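Peroxiredoxin (Akkermansia muciniphila, PDB 6KHX) probably reduces hydrogen peroxide and organic peroxides through a reactive cysteine thiol, as a typical 2-Cys peroxiredoxin. Local coordinates at residues B[42-47]-B[72-77]. Residues are numbered along the deposited sequence; the frame is centred on the assembly and turned at random.
Sequences PKDFTF and GCSTDS
The carboxylate of D76 receives the backbone N-H of D44. CB of D76 points toward 42-47 and lies beside the carboxylate of D44, 3.6 Å from OD2 of that residue. With CG anti to its own carbonyl carbon, the carboxylate of D76 lies in front of the D44 N-H. OD2 then accepts this N-H at 2.7 Å (N-H...O angle 153°), the donor approaching 47° out of the carboxylate plane, and the hydroxyl OG of S74 from the opposite face. Serine suits position 74 because its short hydroxyl can bond to this oxygen from two residues back. OD1 takes hydrogens from two waters, one shared with the carbonyl O of P42 and the other with that of D44; aspartate suits position 76 as a short carboxylate whose two oxygens divide this work. In this thioredoxin-like fold, 42-47 lies between strand 35-40 and helix 48-58, in the region that carries the Pro-X-X-X-Thr-X-X-Cys signature of peroxiredoxins, with P42 and T46 its proline and threonine, while 72-77 covers the last residues of strand 68-74, parallel to 35-40, and the turn beyond it. An alanine in place of D76 would probably leave the N-H of D44 and the hydroxyl of S74 without their shared acceptor, and the loop freer to shift. The side chains of D44 and D76 lie alongside one another, running opposite ways, with their carboxylate planes 31° apart. Two acceptors, D44 OD1 and D76 OD2, come within 3.4 Å, a repulsion probably eased by donors. Aspartate suits position 44 because its two oxygens serve Y41 OH (at OD1) and H81 ND1 on helix 78-85 (at OD2). S77 caps the start of that helix, its OG accepting from S80 N.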
loop_
_atom_site.group_PDB
_atom_site.type_symbol
_atom_site.label_atom_id
_atom_site.label_comp_id
_atom_site.label_asym_id
_atom_site.label_seq_id
_atom_site.Cartn_x
_atom_site.Cartn_y
_atom_site.Cartn_z
ATOM N N PRO B 42 18.413 -37.329 2.548
ATOM C CA PRO B 42 18.036 -36.561 3.750
ATOM C C PRO B 42 19.081 -36.441 4.852
ATOM O O PRO B 42 19.330 -35.328 5.328
ATOM C CB PRO B 42 16.795 -37.307 4.265
ATOM C CG PRO B 42 16.889 -38.670 3.682
ATOM C CD PRO B 42 17.539 -38.499 2.348
ATOM N N LYS B 43 19.685 -37.544 5.289
ATOM C CA LYS B 43 20.488 -37.504 6.507
ATOM C C LYS B 43 21.686 -38.439 6.407
ATOM O O LYS B 43 21.538 -39.599 6.009
ATOM C CB LYS B 43 19.637 -37.909 7.714
ATOM C CG LYS B 43 18.821 -36.800 8.346
ATOM C CD LYS B 43 17.989 -37.356 9.488
ATOM C CE LYS B 43 16.848 -36.432 9.843
ATOM N NZ LYS B 43 15.925 -37.061 10.818
ATOM N N ASP B 44 22.861 -37.937 6.791
ATOM C CA ASP B 44 24.016 -38.796 7.019
ATOM C C ASP B 44 23.733 -39.767 8.162
ATOM O O ASP B 44 22.955 -39.474 9.073
ATOM C CB ASP B 44 25.262 -37.965 7.354
ATOM C CG ASP B 44 25.862 -37.263 6.145
ATOM O OD1 ASP B 44 25.349 -37.432 5.022
ATOM O OD2 ASP B 44 26.870 -36.548 6.324
ATOM N N PHE B 45 24.389 -40.930 8.107
ATOM C CA PHE B 45 24.303 -41.972 9.142
ATOM C C PHE B 45 22.903 -42.567 9.254
ATOM O O PHE B 45 22.470 -42.942 10.344
ATOM C CB PHE B 45 24.764 -41.471 10.514
ATOM C CG PHE B 45 26.167 -40.963 10.529
ATOM C CD1 PHE B 45 27.232 -41.844 10.559
ATOM C CD2 PHE B 45 26.425 -39.603 10.523
ATOM C CE1 PHE B 45 28.535 -41.377 10.575
ATOM C CE2 PHE B 45 27.725 -39.131 10.541
ATOM C CZ PHE B 45 28.781 -40.020 10.567
ATOM N N THR B 46 22.169 -42.641 8.149
ATOM C CA THR B 46 20.878 -43.321 8.187
ATOM C C THR B 46 20.958 -44.618 7.387
ATOM O O THR B 46 21.963 -45.332 7.468
ATOM C CB THR B 46 19.741 -42.410 7.696
ATOM O OG1 THR B 46 20.107 -41.762 6.472
ATOM C CG2 THR B 46 19.422 -41.357 8.743
ATOM N N PHE B 47 19.909 -44.942 6.625
ATOM C CA PHE B 47 19.685 -46.313 6.166
ATOM C C PHE B 47 19.743 -46.441 4.647
ATOM O O PHE B 47 20.675 -47.064 4.132
ATOM C CB PHE B 47 18.347 -46.792 6.730
ATOM C CG PHE B 47 18.101 -46.342 8.148
ATOM C CD1 PHE B 47 19.070 -46.519 9.129
ATOM C CD2 PHE B 47 16.915 -45.706 8.491
ATOM C CE1 PHE B 47 18.848 -46.081 10.426
ATOM C CE2 PHE B 47 16.685 -45.274 9.789
ATOM C CZ PHE B 47 17.651 -45.461 10.758
ATOM N N GLY B 72 26.703 -35.967 -4.906
ATOM C CA GLY B 72 25.687 -36.111 -3.888
ATOM C C GLY B 72 25.611 -34.886 -2.993
ATOM O O GLY B 72 26.554 -34.106 -2.889
ATOM N N CYS B 73 24.475 -34.739 -2.316
ATOM C CA CYS B 73 24.254 -33.569 -1.483
ATOM C C CYS B 73 23.217 -33.876 -0.414
ATOM O O CYS B 73 22.177 -34.480 -0.699
ATOM C CB CYS B 73 23.788 -32.380 -2.327
ATOM S SG CYS B 73 23.468 -30.889 -1.371
ATOM N N SER B 74 23.496 -33.416 0.806
ATOM C CA SER B 74 22.518 -33.378 1.883
ATOM C C SER B 74 22.758 -32.111 2.688
ATOM O O SER B 74 23.777 -31.432 2.520
ATOM C CB SER B 74 22.612 -34.610 2.795
ATOM O OG SER B 74 23.612 -34.430 3.787
ATOM N N THR B 75 21.824 -31.806 3.592
ATOM C CA THR B 75 21.937 -30.611 4.417
ATOM C C THR B 75 22.787 -30.831 5.662
ATOM O O THR B 75 22.787 -29.975 6.551
ATOM C CB THR B 75 20.553 -30.076 4.813
ATOM O OG1 THR B 75 19.819 -31.071 5.536
ATOM C CG2 THR B 75 19.766 -29.662 3.580
ATOM N N ASP B 76 23.486 -31.962 5.755
ATOM C CA ASP B 76 24.459 -32.180 6.814
ATOM C C ASP B 76 25.741 -31.399 6.535
ATOM O O ASP B 76 26.021 -30.990 5.403
ATOM C CB ASP B 76 24.781 -33.665 6.953
ATOM C CG ASP B 76 23.554 -34.491 7.243
ATOM O OD1 ASP B 76 22.993 -34.360 8.354
ATOM O OD2 ASP B 76 23.134 -35.252 6.351
ATOM N N SER B 77 26.530 -31.202 7.586
ATOM C CA SER B 77 27.782 -30.476 7.456
ATOM C C SER B 77 28.832 -31.307 6.712
ATOM O O SER B 77 28.721 -32.528 6.564
ATOM C CB SER B 77 28.316 -30.084 8.831
ATOM O OG SER B 77 29.060 -31.147 9.406
HETATM O O HOH W 1 19.085 -32.987 3.854
HETATM O O HOH W 2 20.230 -34.008 7.671
HETATM O O HOH W 3 22.347 -36.825 9.495
#